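PDB 4IPA: putative curved DNA-binding protein from Chaetomium thermophilum var. thermophilum DSM 1495, which probably takes part in ribosome biogenesis as an Arx1 protein built on the methionine aminopeptidase (M24) fold, and is tentatively assigned DNA binding. Local coordinates for residues K229-S234 / D249-E254; M168-L173 / I349-N354; A51-I56 / T108-G113. All coordinates share one frame; numbering follows the deposited sequence.

Contact 1 (K229-S234 / D249-E254); sequences KKIILS and DVWGVE
K229 and D249 meet tip to tip in a salt bridge, NZ to OD2 at 2.5 Å, on the syn lone pair of that oxygen. The same OD2 also accepts from W251 NE1 at 3.1 Å, this time on the anti side and 31° out of the carboxylate plane; E246 N donates to it as well, so several donors grip one oxygen. The lysine reaches it because its chain bends at chi3 (-63°), which turns CE back toward the acid. K229 NZ has a further partner in V244 O. Next to this salt bridge the indole of W251 lies against the start of the other strand: CH2 is 3.8 Å from K229 CB, and CZ3 is 3.8 Å from K230 CA. I231 N approaches the edge of the ring near its plane, while I231 CG1 packs 4.0 Å from W251 CZ3, the two side chains crossing at about a right angle. An alanine in place of D249 would probably leave K229 NZ and W251 NE1 each without this shared acceptor and set the indole freer to turn. Further along, L233 CD1 approaches E254 O at 4.1 Å; helix 193-205 touches I231 and L233. The CA atoms of K230 and W251 stay 8.7 Å apart because strand 210-220 runs between the two segments, which point nearly the same way, 25° apart. This is the second-neighbour packing of an antiparallel sheet, here the five-stranded one in which 230-232 is an outermost strand within the chain, in a protein of the M24 peptidase family.

Contact 2 (M168-L173 / I349-N354); sequences MVPPGL and IAITKN
The pyrrolidine ring of P170 meets I351 through two of its carbons, CD at 4.0 Å and CG at 4.1 Å from the branch methyl CG2, the two side chains crossing obliquely. P170 opens a type II beta turn that ends at L173, closed by the backbone bond L173 N to P170 O of 3.2 Å. At its third position G172 has a phi of 86°, a backbone shape in which a side chain would collide with the carbonyl oxygen of P171. The backbone carbonyls of T352, the last strand residue, and of K353 just after it meet the isopropyl end of L173. Its CG stands anti to the backbone N (chi1 -171°); CD2 lies 3.3 Å from T352 O, and CD1, with CD2 somewhat farther off, lies near K353 O. On the other side of P170 in sequence, M168 reaches the strand with its terminal methyl. A bend at chi3 (77°) turns CE until it rests 4.2 Å from I349 CD1, and M168 O lies near I351 CD1. M168 and I349 both also touch W251 and V253 of the neighbouring strand 250-258, as well as I356 of strand 355-360, so the loop after helix 148-167 is laid across the apolar side of the sheet at its end. At the end of the strand, T352 OG1 accepts from N354 N in an ST turn, where the chain turns toward strand 355-360. Polar bridging between the segments comes from a single water, which donates to K353 O at 2.9 Å and more weakly to L173 O at 3.4 Å.

Contact 3 (A51-I56 / T108-G113); sequences AKIIDI and TEIQPG
I110 lies crosswise to two isoleucines of the other segment, at about a right angle to both I53 and I56. Its CD1 rests 3.9 Å from I53 CG1, while its CG1 meets I56 CD1 at the same separation and A51 CB a little farther off. I53 and T108 are arranged differently: they lie side by side and point the same way, with I53 CD1 3.8 Å from the methyl CG2 of T108. The T108 rotamer (chi1 -52°, OG1 beside the backbone N) turns CG2 to I53 while OG1 bonds to E105 O. V87 of strand 79-88 touches I53, I56 and I110, and V43 and L46 of helix 23-46 also touch I56, so the apolar cluster continues into the domain. The backbones are paired beside these side chains. I110 N donates to A51 O at 2.8 Å, nearly straight at 161°, and I53 N donates to T108 O at 3.0 Å. Between these bonds K52 and E109 face each other as a non-hydrogen-bonded pair, and CA-H...O contacts run from K52 CA to T108 O and from E109 CA to A51 O. T108 O also accepts from a water that in turn takes the N-H of I54, so the first turn of the helix is joined to the loop twice over. The K52 and E109 side chains pass at a slant; K52 NZ and E109 OE2, of opposite charge, are 6.9 Å apart and not in contact. Q111 NE2 donates to E109 O at 2.7 Å, from above the carbonyl plane. The whole is a single antiparallel beta bridge with K52 at the N-cap position, fastening the start of helix 53-69 to the loop before strand 115-124 in the M24 family region.

Overall arrangement
From the N terminus, contact 3 comes first: it closes a loop from the start of helix 53-69 to the stretch before strand 115-124, and is complete before the others begin. Contact 2 opens next, after helix 148-167, and closes only at the end of strand 342-352. Contact 1, between 229-234 and 249-254, forms entirely within that long excursion. Contacts 1 and 2 touch directly on neighbouring strands of one sheet, through the probable backbone bonds W251 O to I349 N and D249 O to I351 N. Contact 3 lies apart, its centre about 39 Å from that of contact 2, on the opposite side of the chain's centre.

Contact 1 (K229-S234 / D249-E254)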
loop_
_atom_site.group_PDB
_atom_site.type_symbol
_atom_site.label_atom_id
_atom_site.label_comp_id
_atom_site.label_asym_id
_atom_site.label_seq_id
_atom_site.Cartn_x
_atom_site.Cartn_y
_atom_site.Cartn_z
ATOM N N LYS A 229 14.354 6.504 -3.028
ATOM C CA LYS A 229 14.800 5.261 -2.422
ATOM C C LYS A 229 13.642 4.269 -2.438
ATOM O O LYS A 229 12.478 4.664 -2.333
ATOM C CB LYS A 229 15.304 5.507 -0.994
ATOM C CG LYS A 229 16.271 6.699 -0.910
ATOM C CD LYS A 229 16.983 6.847 0.447
ATOM C CE LYS A 229 16.042 7.118 1.591
ATOM N NZ LYS A 229 16.798 7.590 2.800
ATOM N N LYS A 230 13.962 2.984 -2.573
ATOM C CA LYS A 230 12.946 1.943 -2.528
ATOM C C LYS A 230 13.531 0.597 -2.090
ATOM O O LYS A 230 14.698 0.274 -2.360
ATOM C CB LYS A 230 12.269 1.785 -3.886
ATOM C CG LYS A 230 13.134 1.079 -4.898
ATOM C CD LYS A 230 12.637 1.283 -6.314
ATOM C CE LYS A 230 13.678 0.820 -7.319
ATOM N NZ LYS A 230 13.226 1.095 -8.721
ATOM N N ILE A 231 12.704 -0.180 -1.409
ATOM C CA ILE A 231 13.065 -1.537 -1.047
ATOM C C ILE A 231 12.205 -2.499 -1.846
ATOM O O ILE A 231 10.985 -2.431 -1.788
ATOM C CB ILE A 231 12.837 -1.767 0.445
ATOM C CG1 ILE A 231 13.787 -0.866 1.248
ATOM C CG2 ILE A 231 13.048 -3.237 0.793
ATOM C CD1 ILE A 231 13.581 -0.935 2.748
ATOM N N ILE A 232 12.827 -3.380 -2.616
ATOM C CA ILE A 232 12.052 -4.333 -3.387
ATOM C C ILE A 232 12.222 -5.743 -2.837
ATOM O O ILE A 232 13.310 -6.302 -2.922
ATOM C CB ILE A 232 12.452 -4.330 -4.859
ATOM C CG1 ILE A 232 12.406 -2.910 -5.424
ATOM C CG2 ILE A 232 11.549 -5.298 -5.653
ATOM C CD1 ILE A 232 12.707 -2.830 -6.915
ATOM N N LEU A 233 11.152 -6.315 -2.276
ATOM C CA LEU A 233 11.206 -7.680 -1.727
ATOM C C LEU A 233 11.239 -8.760 -2.822
ATOM O O LEU A 233 10.594 -8.610 -3.869
ATOM C CB LEU A 233 10.005 -7.940 -0.829
ATOM C CG LEU A 233 9.800 -7.003 0.343
ATOM C CD1 LEU A 233 8.531 -7.403 1.049
ATOM C CD2 LEU A 233 11.016 -7.018 1.301
ATOM N N SER A 234 11.968 -9.846 -2.565
ATOM C CA SER A 234 12.116 -10.951 -3.518
ATOM C C SER A 234 12.138 -10.463 -4.945
ATOM O O SER A 234 11.306 -10.874 -5.753
ATOM C CB SER A 234 10.976 -11.949 -3.389
ATOM O OG SER A 234 10.773 -12.317 -2.052
ATOM N N ASP A 249 13.171 10.368 7.047
ATOM C CA ASP A 249 12.413 9.788 5.928
ATOM C C ASP A 249 10.938 9.531 6.258
ATOM O O ASP A 249 10.590 9.162 7.388
ATOM C CB ASP A 249 12.993 8.430 5.523
ATOM C CG ASP A 249 14.297 8.523 4.730
ATOM O OD1 ASP A 249 14.777 9.632 4.401
ATOM O OD2 ASP A 249 14.834 7.438 4.418
ATOM N N VAL A 250 10.075 9.699 5.259
ATOM C CA VAL A 250 8.770 9.041 5.286
ATOM C C VAL A 250 8.658 7.959 4.191
ATOM O O VAL A 250 9.008 8.188 3.019
ATOM C CB VAL A 250 7.608 10.046 5.192
ATOM C CG1 VAL A 250 6.292 9.310 5.023
ATOM C CG2 VAL A 250 7.576 10.920 6.436
ATOM N N TRP A 251 8.168 6.781 4.586
ATOM C CA TRP A 251 8.034 5.649 3.678
ATOM C C TRP A 251 6.615 5.079 3.608
ATOM O O TRP A 251 5.893 5.016 4.609
ATOM C CB TRP A 251 8.946 4.514 4.119
ATOM C CG TRP A 251 10.385 4.713 3.866
ATOM C CD1 TRP A 251 11.241 5.507 4.577
ATOM C CD2 TRP A 251 11.172 4.069 2.856
ATOM N NE1 TRP A 251 12.502 5.421 4.056
ATOM C CE2 TRP A 251 12.496 4.533 3.006
ATOM C CE3 TRP A 251 10.887 3.134 1.844
ATOM C CZ2 TRP A 251 13.540 4.107 2.181
ATOM C CZ3 TRP A 251 11.914 2.706 1.024
ATOM C CH2 TRP A 251 13.236 3.196 1.199
ATOM N N GLY A 252 6.237 4.630 2.415
ATOM C CA GLY A 252 5.075 3.775 2.259
ATOM C C GLY A 252 5.559 2.333 2.301
ATOM O O GLY A 252 6.115 1.819 1.334
ATOM N N VAL A 253 5.374 1.676 3.439
ATOM C CA VAL A 253 5.915 0.345 3.626
ATOM C C VAL A 253 4.872 -0.728 3.314
ATOM O O VAL A 253 3.810 -0.780 3.962
ATOM C CB VAL A 253 6.411 0.134 5.074
ATOM C CG1 VAL A 253 6.939 -1.302 5.238
ATOM C CG2 VAL A 253 7.488 1.180 5.449
ATOM N N GLU A 254 5.182 -1.570 2.325
ATOM C CA GLU A 254 4.269 -2.626 1.887
ATOM C C GLU A 254 4.859 -4.020 2.013
ATOM O O GLU A 254 6.036 -4.258 1.683
ATOM C CB GLU A 254 3.813 -2.427 0.435
ATOM C CG GLU A 254 2.713 -3.425 0.031
ATOM C CD GLU A 254 2.237 -3.309 -1.411
ATOM O OE1 GLU A 254 2.437 -2.251 -2.036
ATOM O OE2 GLU A 254 1.653 -4.296 -1.923
#

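Contact 2 (M168-L173 / I349-N354)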
loop_
_atom_site.group_PDB
_atom_site.type_symbol
_atom_site.label_atom_id
_atom_site.label_comp_id
_atom_site.label_asym_id
_atom_site.label_seq_id
_atom_site.Cartn_x
_atom_site.Cartn_y
_atom_site.Cartn_z
ATOM N N MET A 168 13.945 -1.737 9.237
ATOM C CA MET A 168 14.050 -0.398 8.664
ATOM C C MET A 168 14.561 0.644 9.660
ATOM O O MET A 168 14.933 1.751 9.279
ATOM C CB MET A 168 12.714 0.045 8.053
ATOM C CG MET A 168 12.287 -0.744 6.804
ATOM S SD MET A 168 10.748 -0.096 6.086
ATOM C CE MET A 168 11.323 1.386 5.231
ATOM N N VAL A 169 14.559 0.299 10.936
ATOM C CA VAL A 169 15.182 1.142 11.940
ATOM C C VAL A 169 16.678 1.239 11.625
ATOM O O VAL A 169 17.360 0.222 11.545
ATOM C CB VAL A 169 14.951 0.575 13.350
ATOM C CG1 VAL A 169 15.575 1.499 14.408
ATOM C CG2 VAL A 169 13.458 0.430 13.595
ATOM N N PRO A 170 17.176 2.464 11.378
ATOM C CA PRO A 170 18.605 2.694 11.131
ATOM C C PRO A 170 19.434 2.098 12.264
ATOM O O PRO A 170 19.053 2.223 13.430
ATOM C CB PRO A 170 18.714 4.217 11.137
ATOM C CG PRO A 170 17.385 4.662 10.634
ATOM C CD PRO A 170 16.384 3.692 11.217
ATOM N N PRO A 171 20.543 1.432 11.923
ATOM C CA PRO A 171 21.331 0.682 12.905
ATOM C C PRO A 171 21.686 1.524 14.125
ATOM O O PRO A 171 22.184 2.639 13.987
ATOM C CB PRO A 171 22.594 0.314 12.121
ATOM C CG PRO A 171 22.118 0.229 10.699
ATOM C CD PRO A 171 21.119 1.344 10.567
ATOM N N GLY A 172 21.394 1.001 15.306
ATOM C CA GLY A 172 21.827 1.626 16.541
ATOM C C GLY A 172 20.936 2.716 17.113
ATOM O O GLY A 172 21.119 3.130 18.260
ATOM N N LEU A 173 19.972 3.178 16.325
ATOM C CA LEU A 173 19.089 4.258 16.754
ATOM C C LEU A 173 18.419 3.962 18.100
ATOM O O LEU A 173 18.240 4.849 18.931
ATOM C CB LEU A 173 18.031 4.536 15.682
ATOM C CG LEU A 173 17.177 5.786 15.895
ATOM C CD1 LEU A 173 18.044 7.056 15.775
ATOM C CD2 LEU A 173 15.990 5.822 14.917
ATOM N N ILE A 349 4.934 5.293 7.224
ATOM C CA ILE A 349 5.685 5.549 8.453
ATOM C C ILE A 349 6.544 6.805 8.408
ATOM O O ILE A 349 6.901 7.304 7.340
ATOM C CB ILE A 349 6.655 4.401 8.797
ATOM C CG1 ILE A 349 7.771 4.334 7.747
ATOM C CG2 ILE A 349 5.901 3.080 8.982
ATOM C CD1 ILE A 349 8.828 3.285 8.016
ATOM N N ALA A 350 6.896 7.285 9.597
ATOM C CA ALA A 350 7.919 8.308 9.738
ATOM C C ALA A 350 9.091 7.760 10.553
ATOM O O ALA A 350 8.901 7.042 11.534
ATOM C CB ALA A 350 7.348 9.550 10.392
ATOM N N ILE A 351 10.299 8.088 10.118
ATOM C CA ILE A 351 11.499 7.688 10.813
ATOM C C ILE A 351 12.076 8.918 11.479
ATOM O O ILE A 351 12.459 9.865 10.801
ATOM C CB ILE A 351 12.531 7.102 9.845
ATOM C CG1 ILE A 351 11.875 6.006 8.988
ATOM C CG2 ILE A 351 13.728 6.572 10.618
ATOM C CD1 ILE A 351 12.830 5.201 8.086
ATOM N N THR A 352 12.108 8.923 12.808
ATOM C CA THR A 352 12.676 10.052 13.534
ATOM C C THR A 352 13.713 9.570 14.540
ATOM O O THR A 352 13.974 8.367 14.664
ATOM C CB THR A 352 11.602 10.815 14.334
ATOM O OG1 THR A 352 11.150 9.992 15.421
ATOM C CG2 THR A 352 10.419 11.188 13.457
ATOM N N LYS A 353 14.275 10.536 15.261
ATOM C CA LYS A 353 15.165 10.322 16.396
ATOM C C LYS A 353 14.742 9.137 17.230
ATOM O O LYS A 353 15.563 8.321 17.645
ATOM C CB LYS A 353 15.074 11.542 17.306
ATOM C CG LYS A 353 16.319 12.357 17.434
ATOM C CD LYS A 353 15.977 13.677 18.116
ATOM C CE LYS A 353 15.091 13.451 19.332
ATOM N NZ LYS A 353 14.634 14.738 19.933
ATOM N N ASN A 354 13.442 9.080 17.503
ATOM C CA ASN A 354 12.877 8.089 18.402
ATOM C C ASN A 354 12.502 6.784 17.719
ATOM O O ASN A 354 11.810 5.953 18.298
ATOM C CB ASN A 354 11.658 8.681 19.099
ATOM C CG ASN A 354 12.028 9.796 20.064
ATOM O OD1 ASN A 354 12.987 9.676 20.834
ATOM N ND2 ASN A 354 11.275 10.892 20.018
HETATM O O HOH W 1 18.164 8.297 18.843
#

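Contact 3 (A51-I56 / T108-G113)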
loop_
_atom_site.group_PDB
_atom_site.type_symbol
_atom_site.label_atom_id
_atom_site.label_comp_id
_atom_site.label_asym_id
_atom_site.label_seq_id
_atom_site.Cartn_x
_atom_site.Cartn_y
_atom_site.Cartn_z
ATOM N N ALA A 51 -21.935 -7.093 -1.945
ATOM C CA ALA A 51 -21.715 -5.695 -2.326
ATOM C C ALA A 51 -20.954 -5.631 -3.641
ATOM O O ALA A 51 -20.053 -6.423 -3.881
ATOM C CB ALA A 51 -20.960 -4.919 -1.237
ATOM N N LYS A 52 -21.342 -4.678 -4.480
ATOM C CA LYS A 52 -20.676 -4.428 -5.742
ATOM C C LYS A 52 -19.428 -3.580 -5.521
ATOM O O LYS A 52 -19.504 -2.479 -4.969
ATOM C CB LYS A 52 -21.632 -3.698 -6.686
ATOM C CG LYS A 52 -22.948 -4.414 -6.903
ATOM C CD LYS A 52 -23.997 -3.496 -7.507
ATOM C CE LYS A 52 -23.586 -3.008 -8.889
ATOM N NZ LYS A 52 -24.577 -2.037 -9.438
ATOM N N ILE A 53 -18.289 -4.084 -5.980
ATOM C CA ILE A 53 -17.035 -3.365 -5.851
ATOM C C ILE A 53 -17.097 -1.920 -6.358
ATOM O O ILE A 53 -16.554 -1.017 -5.710
ATOM C CB ILE A 53 -15.869 -4.134 -6.530
ATOM C CG1 ILE A 53 -15.580 -5.414 -5.751
ATOM C CG2 ILE A 53 -14.607 -3.291 -6.567
ATOM C CD1 ILE A 53 -14.456 -6.254 -6.333
ATOM N N ILE A 54 -17.740 -1.691 -7.503
ATOM C CA ILE A 54 -17.754 -0.341 -8.060
ATOM C C ILE A 54 -18.490 0.645 -7.152
ATOM O O ILE A 54 -18.149 1.826 -7.108
ATOM C CB ILE A 54 -18.322 -0.263 -9.508
ATOM C CG1 ILE A 54 -17.969 1.089 -10.136
ATOM C CG2 ILE A 54 -19.825 -0.429 -9.525
ATOM C CD1 ILE A 54 -17.279 0.977 -11.440
ATOM N N ASP A 55 -19.493 0.157 -6.427
ATOM C CA ASP A 55 -20.227 0.994 -5.495
ATOM C C ASP A 55 -19.358 1.391 -4.306
ATOM O O ASP A 55 -19.380 2.547 -3.869
ATOM C CB ASP A 55 -21.494 0.284 -5.010
ATOM C CG ASP A 55 -22.555 0.188 -6.089
ATOM O OD1 ASP A 55 -22.450 0.921 -7.098
ATOM O OD2 ASP A 55 -23.496 -0.616 -5.922
ATOM N N ILE A 56 -18.603 0.428 -3.786
ATOM C CA ILE A 56 -17.701 0.670 -2.666
ATOM C C ILE A 56 -16.611 1.692 -3.011
ATOM O O ILE A 56 -16.387 2.636 -2.258
ATOM C CB ILE A 56 -17.061 -0.639 -2.177
ATOM C CG1 ILE A 56 -18.144 -1.701 -1.951
ATOM C CG2 ILE A 56 -16.281 -0.396 -0.893
ATOM C CD1 ILE A 56 -17.610 -3.090 -1.637
ATOM N N THR A 108 -19.043 -7.020 -10.591
ATOM C CA THR A 108 -18.297 -7.858 -9.649
ATOM C C THR A 108 -18.725 -7.584 -8.199
ATOM O O THR A 108 -18.799 -6.428 -7.768
ATOM C CB THR A 108 -16.787 -7.603 -9.755
ATOM O OG1 THR A 108 -16.371 -7.713 -11.120
ATOM C CG2 THR A 108 -16.008 -8.595 -8.887
ATOM N N GLU A 109 -18.985 -8.645 -7.449
ATOM C CA GLU A 109 -19.409 -8.506 -6.059
ATOM C C GLU A 109 -18.429 -9.171 -5.099
ATOM O O GLU A 109 -17.761 -10.157 -5.446
ATOM C CB GLU A 109 -20.814 -9.107 -5.845
ATOM C CG GLU A 109 -21.861 -8.623 -6.842
ATOM C CD GLU A 109 -23.272 -9.106 -6.516
ATOM O OE1 GLU A 109 -23.434 -10.232 -5.981
ATOM O OE2 GLU A 109 -24.223 -8.345 -6.789
ATOM N N ILE A 110 -18.371 -8.632 -3.886
ATOM C CA ILE A 110 -17.600 -9.226 -2.802
ATOM C C ILE A 110 -18.069 -10.664 -2.564
ATOM O O ILE A 110 -19.259 -10.913 -2.374
ATOM C CB ILE A 110 -17.784 -8.424 -1.481
ATOM C CG1 ILE A 110 -17.433 -6.951 -1.685
ATOM C CG2 ILE A 110 -16.948 -9.035 -0.350
ATOM C CD1 ILE A 110 -15.996 -6.731 -2.135
ATOM N N GLN A 111 -17.128 -11.599 -2.577
ATOM C CA GLN A 111 -17.407 -12.997 -2.284
ATOM C C GLN A 111 -17.118 -13.305 -0.813
ATOM O O GLN A 111 -16.082 -12.914 -0.282
ATOM C CB GLN A 111 -16.538 -13.893 -3.164
ATOM C CG GLN A 111 -16.660 -13.593 -4.638
ATOM C CD GLN A 111 -18.074 -13.799 -5.131
ATOM O OE1 GLN A 111 -18.597 -14.910 -5.081
ATOM N NE2 GLN A 111 -18.710 -12.723 -5.592
ATOM N N PRO A 112 -18.029 -14.029 -0.154
ATOM C CA PRO A 112 -17.886 -14.335 1.281
ATOM C C PRO A 112 -16.597 -15.102 1.620
ATOM O O PRO A 112 -16.171 -15.996 0.884
ATOM C CB PRO A 112 -19.127 -15.182 1.593
ATOM C CG PRO A 112 -19.582 -15.722 0.236
ATOM C CD PRO A 112 -19.222 -14.655 -0.759
ATOM N N GLY A 113 -15.984 -14.727 2.737
ATOM C CA GLY A 113 -14.777 -15.368 3.228
ATOM C C GLY A 113 -13.497 -14.984 2.499
ATOM O O GLY A 113 -12.422 -15.391 2.898
HETATM O O HOH W 2 -18.450 -3.842 -8.914
#